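Local coordinates for hypothetical protein (Giardia lamblia, PDB 3I3F), which is of unknown function but belongs by sequence to the endoribonuclease L-PSP (YjgF-like) family, and binds pentanoic acid in pockets of its trimeric assembly, at residues A[17-22]-A[29-34]; A[63-68]-A[131-136]; A[85-90]-A[118-123]. All blocks are in the same frame, centred on the assembly; numbering follows the deposited sequence.

One mixed sheet runs through all three contacts, which differ in what they do with it. Contact 1 pairs the outermost strand 16-18 with strand 32-35, contact 2 lays helix 56-74 against strand 131-139, and contact 3 adds the other outermost strand, 117-123, to strand 82-90. Contacts 2 and 3 touch, their centres about 11 Å apart, with probable backbone hydrogen bonds from Phe88 N to Glu132 O and from Asn86 N to Val134 O. Contact 1 lies about 22 Å from contact 3, centre to centre. Val29 and Glu132 line one pentanoic acid pocket, to whose ligand Arg118 of the second subunit and Gln126 donate hydrogen bonds; in contact 3, Arg118 grips another such ligand.

Contact 1. Residues A[17-22]-A[29-34]; sequences FLVCPD and VGQIAV. With LEA (pentanoic acid), chain F.
At the start, Val29 meets the bound pentanoic acid rather than the other segment: its CG2 lies 3.5 Å from C3 of the ligand. The backbone of Gly30 bonds to the second subunit. At Gln31 a water links the segments, accepting from Gln31 N and donating to Leu18 O. The Gln31 side chain leaves with CG anti to the backbone N (chi1 -163°) and stays extended, so that OE1 receives Cys20 N at 2.7 Å, in the carbonyl plane and on a lone pair. Its NE2 donates to Val24 O, fixing the rotation of the amide. Ile32 forms the hydrogen-bonded pair with Leu18: Leu18 N reaches Ile32 O at 2.9 Å, nearly straight but above the carbonyl plane, whereas Ile32 N to Leu18 O is weak. On that face the CB atoms of Leu18 and Ile32 meet at 3.9 Å. Ala33, in the non-hydrogen-bonded pair with Phe17, sits on the other face, its CB 3.9 Å from Phe17 CD1, approaching obliquely. Val34 CG2 lightly touches Leu18 CD1. The whole is a short antiparallel ladder at the sheet margin; beyond it, the side-chain carbonyl of Gln31 takes the N-H of Cys20, much as a backbone carbonyl would.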
loop_
_atom_site.group_PDB
_atom_site.type_symbol
_atom_site.label_atom_id
_atom_site.label_comp_id
_atom_site.label_asym_id
_atom_site.label_seq_id
_atom_site.Cartn_x
_atom_site.Cartn_y
_atom_site.Cartn_z
ATOM N N PHE A 17 -0.429 16.098 -11.486
ATOM C CA PHE A 17 0.366 14.960 -11.930
ATOM C C PHE A 17 1.571 15.466 -12.708
ATOM O O PHE A 17 1.438 16.301 -13.604
ATOM C CB PHE A 17 -0.497 14.015 -12.765
ATOM C CG PHE A 17 -1.724 13.546 -12.038
ATOM C CD1 PHE A 17 -1.683 12.410 -11.240
ATOM C CD2 PHE A 17 -2.909 14.267 -12.113
ATOM C CE1 PHE A 17 -2.810 11.990 -10.548
ATOM C CE2 PHE A 17 -4.040 13.852 -11.426
ATOM C CZ PHE A 17 -3.990 12.712 -10.643
ATOM N N LEU A 18 2.750 14.976 -12.331
ATOM C CA LEU A 18 4.015 15.462 -12.868
ATOM C C LEU A 18 4.793 14.321 -13.505
ATOM O O LEU A 18 4.619 13.155 -13.139
ATOM C CB LEU A 18 4.865 16.077 -11.750
ATOM C CG LEU A 18 4.493 17.456 -11.194
ATOM C CD1 LEU A 18 3.075 17.497 -10.659
ATOM C CD2 LEU A 18 5.478 17.856 -10.104
ATOM N N VAL A 19 5.653 14.669 -14.458
ATOM C CA VAL A 19 6.604 13.726 -15.033
ATOM C C VAL A 19 7.985 14.367 -15.039
ATOM O O VAL A 19 8.209 15.372 -15.717
ATOM C CB VAL A 19 6.223 13.319 -16.472
ATOM C CG1 VAL A 19 7.234 12.316 -17.027
ATOM C CG2 VAL A 19 4.822 12.734 -16.507
ATOM N N CYS A 20 8.900 13.798 -14.261
ATOM C CA CYS A 20 10.290 14.217 -14.286
ATOM C C CYS A 20 10.914 13.718 -15.588
ATOM O O CYS A 20 10.938 12.510 -15.834
ATOM C CB CYS A 20 11.043 13.638 -13.092
ATOM S SG CYS A 20 12.800 14.023 -13.088
ATOM N N PRO A 21 11.415 14.639 -16.430
ATOM C CA PRO A 21 11.950 14.215 -17.726
ATOM C C PRO A 21 13.215 13.346 -17.666
ATOM O O PRO A 21 13.570 12.747 -18.679
ATOM C CB PRO A 21 12.238 15.541 -18.444
ATOM C CG PRO A 21 12.367 16.546 -17.379
ATOM C CD PRO A 21 11.490 16.101 -16.252
ATOM N N ASP A 22 13.868 13.275 -16.502
ATOM C CA ASP A 22 15.089 12.478 -16.345
ATOM C C ASP A 22 14.804 11.097 -15.748
ATOM O O ASP A 22 15.731 10.342 -15.445
ATOM C CB ASP A 22 16.107 13.224 -15.474
ATOM C CG ASP A 22 17.508 12.637 -15.577
ATOM O OD1 ASP A 22 17.832 12.038 -16.625
ATOM O OD2 ASP A 22 18.285 12.770 -14.608
ATOM N N VAL A 29 1.083 4.320 -15.839
ATOM C CA VAL A 29 1.486 4.637 -14.475
ATOM C C VAL A 29 1.777 6.121 -14.277
ATOM O O VAL A 29 2.704 6.668 -14.877
ATOM C CB VAL A 29 2.750 3.834 -14.095
ATOM C CG1 VAL A 29 3.115 4.047 -12.627
ATOM C CG2 VAL A 29 2.551 2.355 -14.393
ATOM N N GLY A 30 0.984 6.770 -13.427
ATOM C CA GLY A 30 1.306 8.116 -12.974
ATOM C C GLY A 30 2.627 8.057 -12.237
ATOM O O GLY A 30 2.804 7.244 -11.331
ATOM N N GLN A 31 3.570 8.897 -12.645
ATOM C CA GLN A 31 4.909 8.873 -12.070
ATOM C C GLN A 31 4.936 9.597 -10.723
ATOM O O GLN A 31 5.501 9.100 -9.747
ATOM C CB GLN A 31 5.894 9.527 -13.039
ATOM C CG GLN A 31 7.353 9.227 -12.760
ATOM C CD GLN A 31 8.266 10.175 -13.499
ATOM O OE1 GLN A 31 8.285 11.369 -13.209
ATOM N NE2 GLN A 31 9.016 9.656 -14.471
ATOM N N ILE A 32 4.316 10.776 -10.693
ATOM C CA ILE A 32 4.323 11.660 -9.535
ATOM C C ILE A 32 2.951 12.312 -9.414
ATOM O O ILE A 32 2.409 12.789 -10.410
ATOM C CB ILE A 32 5.359 12.801 -9.697
ATOM C CG1 ILE A 32 6.743 12.257 -10.061
ATOM C CG2 ILE A 32 5.434 13.644 -8.426
ATOM C CD1 ILE A 32 7.751 13.341 -10.370
ATOM N N ALA A 33 2.393 12.330 -8.207
ATOM C CA ALA A 33 1.180 13.095 -7.928
ATOM C C ALA A 33 1.408 13.965 -6.698
ATOM O O ALA A 33 2.003 13.513 -5.720
ATOM C CB ALA A 33 0.001 12.172 -7.713
ATOM N N VAL A 34 0.949 15.213 -6.757
ATOM C CA VAL A 34 1.046 16.133 -5.627
ATOM C C VAL A 34 -0.352 16.583 -5.215
ATOM O O VAL A 34 -1.155 16.981 -6.058
ATOM C CB VAL A 34 1.899 17.372 -5.967
ATOM C CG1 VAL A 34 1.977 18.316 -4.772
ATOM C CG2 VAL A 34 3.294 16.954 -6.417
HETATM C C2 LEA F . 2.483 -0.975 -13.185
HETATM O O2 LEA F . 1.754 -0.450 -12.314
HETATM C C3 LEA F . 3.946 -0.603 -13.287
HETATM C C4 LEA F . 4.390 0.303 -12.139
HETATM C C5 LEA F . 5.863 0.705 -12.217
HETATM C C6 LEA F . 6.679 -0.129 -13.184
HETATM O O1 LEA F . 2.046 -1.810 -14.003
HETATM O O HOH W 1 2.775 11.229 -14.077
#

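Contact 2. Residues A[63-68]-A[131-136]; sequences QTFDNI and VEVVNV
Apolar contacts between methyl groups and one ring make this interface, and Val133 is its hub. With CG1 anti to the backbone N (chi1 177°), Val133 spreads its two branches toward the helix. CG1 meets the tip of Ile68, whose CD1 comes within 3.6 Å as the two side chains cross at about a right angle. CG2 goes the other way along the helix, lying 3.7 Å from Thr64 CG2 and 3.9 Å from Phe65 CZ. The phenylalanine leaves the helix to one flank, but its ring brings the far end back to the valine. Ile68 CD1 also reaches Val136 CG2 at 4.2 Å, so a single methyl bridges two strand residues.

The polar branch of Thr64 plays a different part. Thr64 turns CG2, anti to its own N, to the strand, while OG1 bonds to Gln60 O one helical turn back and merely brushes Val131 CG1.

Helix and strand run 28° from parallel, their axes 9.2 Å apart, a helix packed on the face of the sheet near the centre of the chain. Phe101 and Val108 of helix 95-108 pack on Phe65, strand 38-41 adds Leu41 beside Ile68 and Val136, and strand 82-90 bonds to the backbone of Glu132 and Val134.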
loop_
_atom_site.group_PDB
_atom_site.type_symbol
_atom_site.label_atom_id
_atom_site.label_comp_id
_atom_site.label_asym_id
_atom_site.label_seq_id
_atom_site.Cartn_x
_atom_site.Cartn_y
_atom_site.Cartn_z
ATOM N N GLN A 63 19.403 2.133 -9.134
ATOM C CA GLN A 63 18.633 2.871 -10.135
ATOM C C GLN A 63 17.231 3.222 -9.625
ATOM O O GLN A 63 16.737 4.319 -9.879
ATOM C CB GLN A 63 18.544 2.079 -11.444
ATOM C CG GLN A 63 17.858 2.825 -12.585
ATOM C CD GLN A 63 18.642 4.040 -13.038
ATOM O OE1 GLN A 63 19.789 3.920 -13.466
ATOM N NE2 GLN A 63 18.030 5.215 -12.946
ATOM N N THR A 64 16.604 2.292 -8.907
ATOM C CA THR A 64 15.273 2.522 -8.344
ATOM C C THR A 64 15.261 3.723 -7.403
ATOM O O THR A 64 14.394 4.590 -7.512
ATOM C CB THR A 64 14.754 1.276 -7.596
ATOM O OG1 THR A 64 14.588 0.199 -8.524
ATOM C CG2 THR A 64 13.415 1.561 -6.922
ATOM N N PHE A 65 16.225 3.785 -6.490
ATOM C CA PHE A 65 16.260 4.888 -5.534
ATOM C C PHE A 65 16.758 6.195 -6.146
ATOM O O PHE A 65 16.382 7.268 -5.685
ATOM C CB PHE A 65 17.034 4.497 -4.273
ATOM C CG PHE A 65 16.251 3.592 -3.368
ATOM C CD1 PHE A 65 15.166 4.087 -2.654
ATOM C CD2 PHE A 65 16.558 2.244 -3.264
ATOM C CE1 PHE A 65 14.418 3.261 -1.834
ATOM C CE2 PHE A 65 15.813 1.410 -2.440
ATOM C CZ PHE A 65 14.738 1.921 -1.729
ATOM N N ASP A 66 17.570 6.107 -7.199
ATOM C CA ASP A 66 17.929 7.294 -7.977
ATOM C C ASP A 66 16.683 7.882 -8.648
ATOM O O ASP A 66 16.477 9.093 -8.621
ATOM C CB ASP A 66 18.994 6.967 -9.030
ATOM C CG ASP A 66 19.608 8.213 -9.648
ATOM O OD1 ASP A 66 20.064 9.095 -8.888
ATOM O OD2 ASP A 66 19.647 8.300 -10.893
ATOM N N ASN A 67 15.859 7.016 -9.241
ATOM C CA ASN A 67 14.579 7.436 -9.823
ATOM C C ASN A 67 13.681 8.116 -8.792
ATOM O O ASN A 67 13.118 9.179 -9.052
ATOM C CB ASN A 67 13.833 6.241 -10.431
ATOM C CG ASN A 67 14.503 5.693 -11.682
ATOM O OD1 ASN A 67 15.394 6.318 -12.259
ATOM N ND2 ASN A 67 14.064 4.517 -12.112
ATOM N N ILE A 68 13.557 7.498 -7.620
ATOM C CA ILE A 68 12.753 8.050 -6.531
ATOM C C ILE A 68 13.284 9.413 -6.083
ATOM O O ILE A 68 12.513 10.358 -5.923
ATOM C CB ILE A 68 12.692 7.081 -5.327
ATOM C CG1 ILE A 68 11.855 5.850 -5.686
ATOM C CG2 ILE A 68 12.098 7.768 -4.104
ATOM C CD1 ILE A 68 12.000 4.701 -4.717
ATOM N N VAL A 131 13.339 -6.018 -7.954
ATOM C CA VAL A 131 12.874 -5.175 -6.862
ATOM C C VAL A 131 11.935 -4.106 -7.412
ATOM O O VAL A 131 12.087 -3.652 -8.551
ATOM C CB VAL A 131 14.062 -4.500 -6.123
ATOM C CG1 VAL A 131 14.929 -3.709 -7.098
ATOM C CG2 VAL A 131 13.563 -3.602 -4.994
ATOM N N GLU A 132 10.954 -3.727 -6.606
ATOM C CA GLU A 132 10.064 -2.626 -6.941
ATOM C C GLU A 132 9.688 -1.902 -5.660
ATOM O O GLU A 132 9.355 -2.538 -4.660
ATOM C CB GLU A 132 8.811 -3.137 -7.651
ATOM C CG GLU A 132 7.889 -2.021 -8.128
ATOM C CD GLU A 132 6.776 -2.496 -9.039
ATOM O OE1 GLU A 132 6.779 -3.681 -9.442
ATOM O OE2 GLU A 132 5.895 -1.668 -9.358
ATOM N N VAL A 133 9.766 -0.577 -5.689
ATOM C CA VAL A 133 9.417 0.243 -4.536
ATOM C C VAL A 133 8.144 1.010 -4.866
ATOM O O VAL A 133 8.081 1.725 -5.870
ATOM C CB VAL A 133 10.560 1.199 -4.156
ATOM C CG1 VAL A 133 10.147 2.102 -3.004
ATOM C CG2 VAL A 133 11.804 0.400 -3.790
ATOM N N VAL A 134 7.128 0.840 -4.024
ATOM C CA VAL A 134 5.795 1.368 -4.291
ATOM C C VAL A 134 5.263 2.130 -3.085
ATOM O O VAL A 134 5.836 2.070 -1.996
ATOM C CB VAL A 134 4.807 0.235 -4.668
ATOM C CG1 VAL A 134 5.359 -0.600 -5.823
ATOM C CG2 VAL A 134 4.507 -0.652 -3.469
ATOM N N ASN A 135 4.168 2.855 -3.295
ATOM C CA ASN A 135 3.513 3.621 -2.233
ATOM C C ASN A 135 4.460 4.567 -1.492
ATOM O O ASN A 135 4.355 4.739 -0.276
ATOM C CB ASN A 135 2.804 2.678 -1.253
ATOM C CG ASN A 135 1.654 1.933 -1.896
ATOM O OD1 ASN A 135 0.922 2.493 -2.710
ATOM N ND2 ASN A 135 1.490 0.666 -1.539
ATOM N N VAL A 136 5.379 5.187 -2.230
ATOM C CA VAL A 136 6.221 6.227 -1.657
ATOM C C VAL A 136 5.341 7.439 -1.396
ATOM O O VAL A 136 4.698 7.952 -2.314
ATOM C CB VAL A 136 7.382 6.623 -2.586
ATOM C CG1 VAL A 136 8.116 7.846 -2.040
ATOM C CG2 VAL A 136 8.340 5.457 -2.756
#

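Contact 3. Residues A[85-90]-A[118-123]; sequences LNIFLS and RCCVRA. With LEA (pentanoic acid), chain D.
Two parallel strands, 34° apart in direction, are tightly knit over residues 87-89 and 119-123 but joined more loosely at the Leu85 and Asn86 end. In the tight part four backbone bonds alternate across the gap. Ile87 N reaches Cys119 O at 2.9 Å, Val121 N goes to Ile87 O, Leu89 N to Val121 O, and Ala123 N to Leu89 O, the last nearly along the C=O axis. On one face Phe88 and Val121 lie side by side, with CG2 of Val121 3.6 Å from CE1 of Phe88, while Ala123 CB meets CD1 of the same ring. On the other face Cys120 SG, anti to its own N, settles against Ile87 CG2 and Leu89 CD1, each 3.7 Å away. Arg122 forms the partly exposed side of the contact, its CD against Leu89 CB and its NH1 in a salt bridge to Glu98.

At the looser end Leu85 CD1 lies alongside Arg118 CG. Cys119 SG, in the crowded position between N and the carbonyl carbon, comes 3.3 Å from Asn86 ND2, which donates to Leu85 O. Asn86 OD1 accepts from Asn135 ND2 of its own chain and from Asn135 ND2 of the third subunit.

Arg118 extends from its backbone, then bends at chi3 (103°), with Ile87 CD1 over one guanidinium face. Its NE donates to O1 of pentanoic acid and its NH2 to O2, both at 2.8 Å. NH2 also bonds to Asn102 OD1, and Tyr105 adds a cation-pi contact. This two-pronged grip along the guanidinium edge implies a carboxylate-binding site, with the ligand probably held as the anion.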
loop_
_atom_site.group_PDB
_atom_site.type_symbol
_atom_site.label_atom_id
_atom_site.label_comp_id
_atom_site.label_asym_id
_atom_site.label_seq_id
_atom_site.Cartn_x
_atom_site.Cartn_y
_atom_site.Cartn_z
ATOM N N LEU A 85 7.132 4.048 2.620
ATOM C CA LEU A 85 7.282 3.353 1.342
ATOM C C LEU A 85 7.105 1.853 1.552
ATOM O O LEU A 85 7.177 1.365 2.680
ATOM C CB LEU A 85 8.635 3.669 0.688
ATOM C CG LEU A 85 9.930 3.288 1.412
ATOM C CD1 LEU A 85 10.212 1.799 1.297
ATOM C CD2 LEU A 85 11.094 4.086 0.846
ATOM N N ASN A 86 6.836 1.134 0.466
ATOM C CA ASN A 86 6.718 -0.322 0.491
ATOM C C ASN A 86 7.729 -0.914 -0.477
ATOM O O ASN A 86 7.987 -0.340 -1.535
ATOM C CB ASN A 86 5.335 -0.791 0.029
ATOM C CG ASN A 86 4.187 -0.311 0.909
ATOM O OD1 ASN A 86 3.027 -0.511 0.548
ATOM N ND2 ASN A 86 4.489 0.302 2.047
ATOM N N ILE A 87 8.269 -2.077 -0.131
ATOM C CA ILE A 87 9.198 -2.782 -1.001
ATOM C C ILE A 87 8.614 -4.132 -1.395
ATOM O O ILE A 87 8.156 -4.890 -0.538
ATOM C CB ILE A 87 10.548 -3.013 -0.305
ATOM C CG1 ILE A 87 11.190 -1.676 0.078
ATOM C CG2 ILE A 87 11.491 -3.806 -1.209
ATOM C CD1 ILE A 87 12.070 -1.767 1.284
ATOM N N PHE A 88 8.617 -4.411 -2.695
ATOM C CA PHE A 88 8.355 -5.749 -3.205
ATOM C C PHE A 88 9.662 -6.288 -3.768
ATOM O O PHE A 88 10.222 -5.714 -4.701
ATOM C CB PHE A 88 7.289 -5.732 -4.307
ATOM C CG PHE A 88 5.886 -5.515 -3.805
ATOM C CD1 PHE A 88 5.300 -6.418 -2.925
ATOM C CD2 PHE A 88 5.139 -4.427 -4.236
ATOM C CE1 PHE A 88 4.000 -6.227 -2.465
ATOM C CE2 PHE A 88 3.838 -4.232 -3.784
ATOM C CZ PHE A 88 3.271 -5.133 -2.897
ATOM N N LEU A 89 10.162 -7.369 -3.178
ATOM C CA LEU A 89 11.317 -8.075 -3.717
ATOM C C LEU A 89 10.812 -9.275 -4.503
ATOM O O LEU A 89 9.804 -9.877 -4.140
ATOM C CB LEU A 89 12.248 -8.535 -2.594
ATOM C CG LEU A 89 12.923 -7.428 -1.780
ATOM C CD1 LEU A 89 13.754 -8.029 -0.656
ATOM C CD2 LEU A 89 13.784 -6.538 -2.668
ATOM N N SER A 90 11.498 -9.619 -5.585
ATOM C CA SER A 90 11.089 -10.765 -6.386
ATOM C C SER A 90 11.131 -12.040 -5.551
ATOM O O SER A 90 12.038 -12.234 -4.740
ATOM C CB SER A 90 11.993 -10.925 -7.609
ATOM O OG SER A 90 11.651 -12.095 -8.334
ATOM N N ARG A 118 8.390 1.564 6.659
ATOM C CA ARG A 118 8.719 0.589 5.633
ATOM C C ARG A 118 8.028 -0.737 5.889
ATOM O O ARG A 118 7.780 -1.112 7.035
ATOM C CB ARG A 118 10.233 0.366 5.604
ATOM C CG ARG A 118 10.748 -0.261 4.329
ATOM C CD ARG A 118 12.221 -0.638 4.443
ATOM N NE ARG A 118 12.415 -2.075 4.636
ATOM C CZ ARG A 118 13.534 -2.740 4.347
ATOM N NH1 ARG A 118 14.593 -2.114 3.842
ATOM N NH2 ARG A 118 13.594 -4.049 4.554
ATOM N N CYS A 119 7.699 -1.429 4.807
ATOM C CA CYS A 119 7.432 -2.858 4.857
ATOM C C CYS A 119 8.106 -3.487 3.649
ATOM O O CYS A 119 8.457 -2.795 2.690
ATOM C CB CYS A 119 5.930 -3.155 4.883
ATOM S SG CYS A 119 5.024 -2.687 3.396
ATOM N N CYS A 120 8.310 -4.797 3.712
ATOM C CA CYS A 120 9.014 -5.513 2.660
ATOM C C CYS A 120 8.527 -6.951 2.606
ATOM O O CYS A 120 8.621 -7.684 3.594
ATOM C CB CYS A 120 10.523 -5.479 2.913
ATOM S SG CYS A 120 11.517 -6.203 1.586
ATOM N N VAL A 121 7.985 -7.345 1.458
ATOM C CA VAL A 121 7.542 -8.718 1.243
ATOM C C VAL A 121 7.956 -9.179 -0.145
ATOM O O VAL A 121 8.305 -8.361 -1.000
ATOM C CB VAL A 121 6.009 -8.855 1.376
ATOM C CG1 VAL A 121 5.548 -8.409 2.760
ATOM C CG2 VAL A 121 5.298 -8.063 0.286
ATOM N N ARG A 122 7.918 -10.491 -0.354
ATOM C CA ARG A 122 8.221 -11.087 -1.653
ATOM C C ARG A 122 6.955 -11.160 -2.496
ATOM O O ARG A 122 5.873 -11.432 -1.974
ATOM C CB ARG A 122 8.786 -12.499 -1.493
ATOM C CG ARG A 122 10.031 -12.610 -0.636
ATOM C CD ARG A 122 11.159 -11.750 -1.164
ATOM N NE ARG A 122 12.446 -12.142 -0.600
ATOM C CZ ARG A 122 13.249 -13.054 -1.139
ATOM N NH1 ARG A 122 14.404 -13.352 -0.559
ATOM N NH2 ARG A 122 12.899 -13.667 -2.261
ATOM N N ALA A 123 7.092 -10.919 -3.796
ATOM C CA ALA A 123 5.966 -10.998 -4.723
ATOM C C ALA A 123 6.460 -11.323 -6.125
ATOM O O ALA A 123 7.637 -11.137 -6.437
ATOM C CB ALA A 123 5.188 -9.690 -4.728
HETATM C C2 LEA D . 10.794 -4.594 6.646
HETATM O O2 LEA D . 11.728 -5.313 6.227
HETATM C C3 LEA D . 10.065 -4.966 7.920
HETATM C C4 LEA D . 10.428 -6.368 8.408
HETATM C C5 LEA D . 10.018 -6.586 9.862
HETATM C C6 LEA D . 8.616 -6.087 10.141
HETATM O O1 LEA D . 10.437 -3.557 6.045
#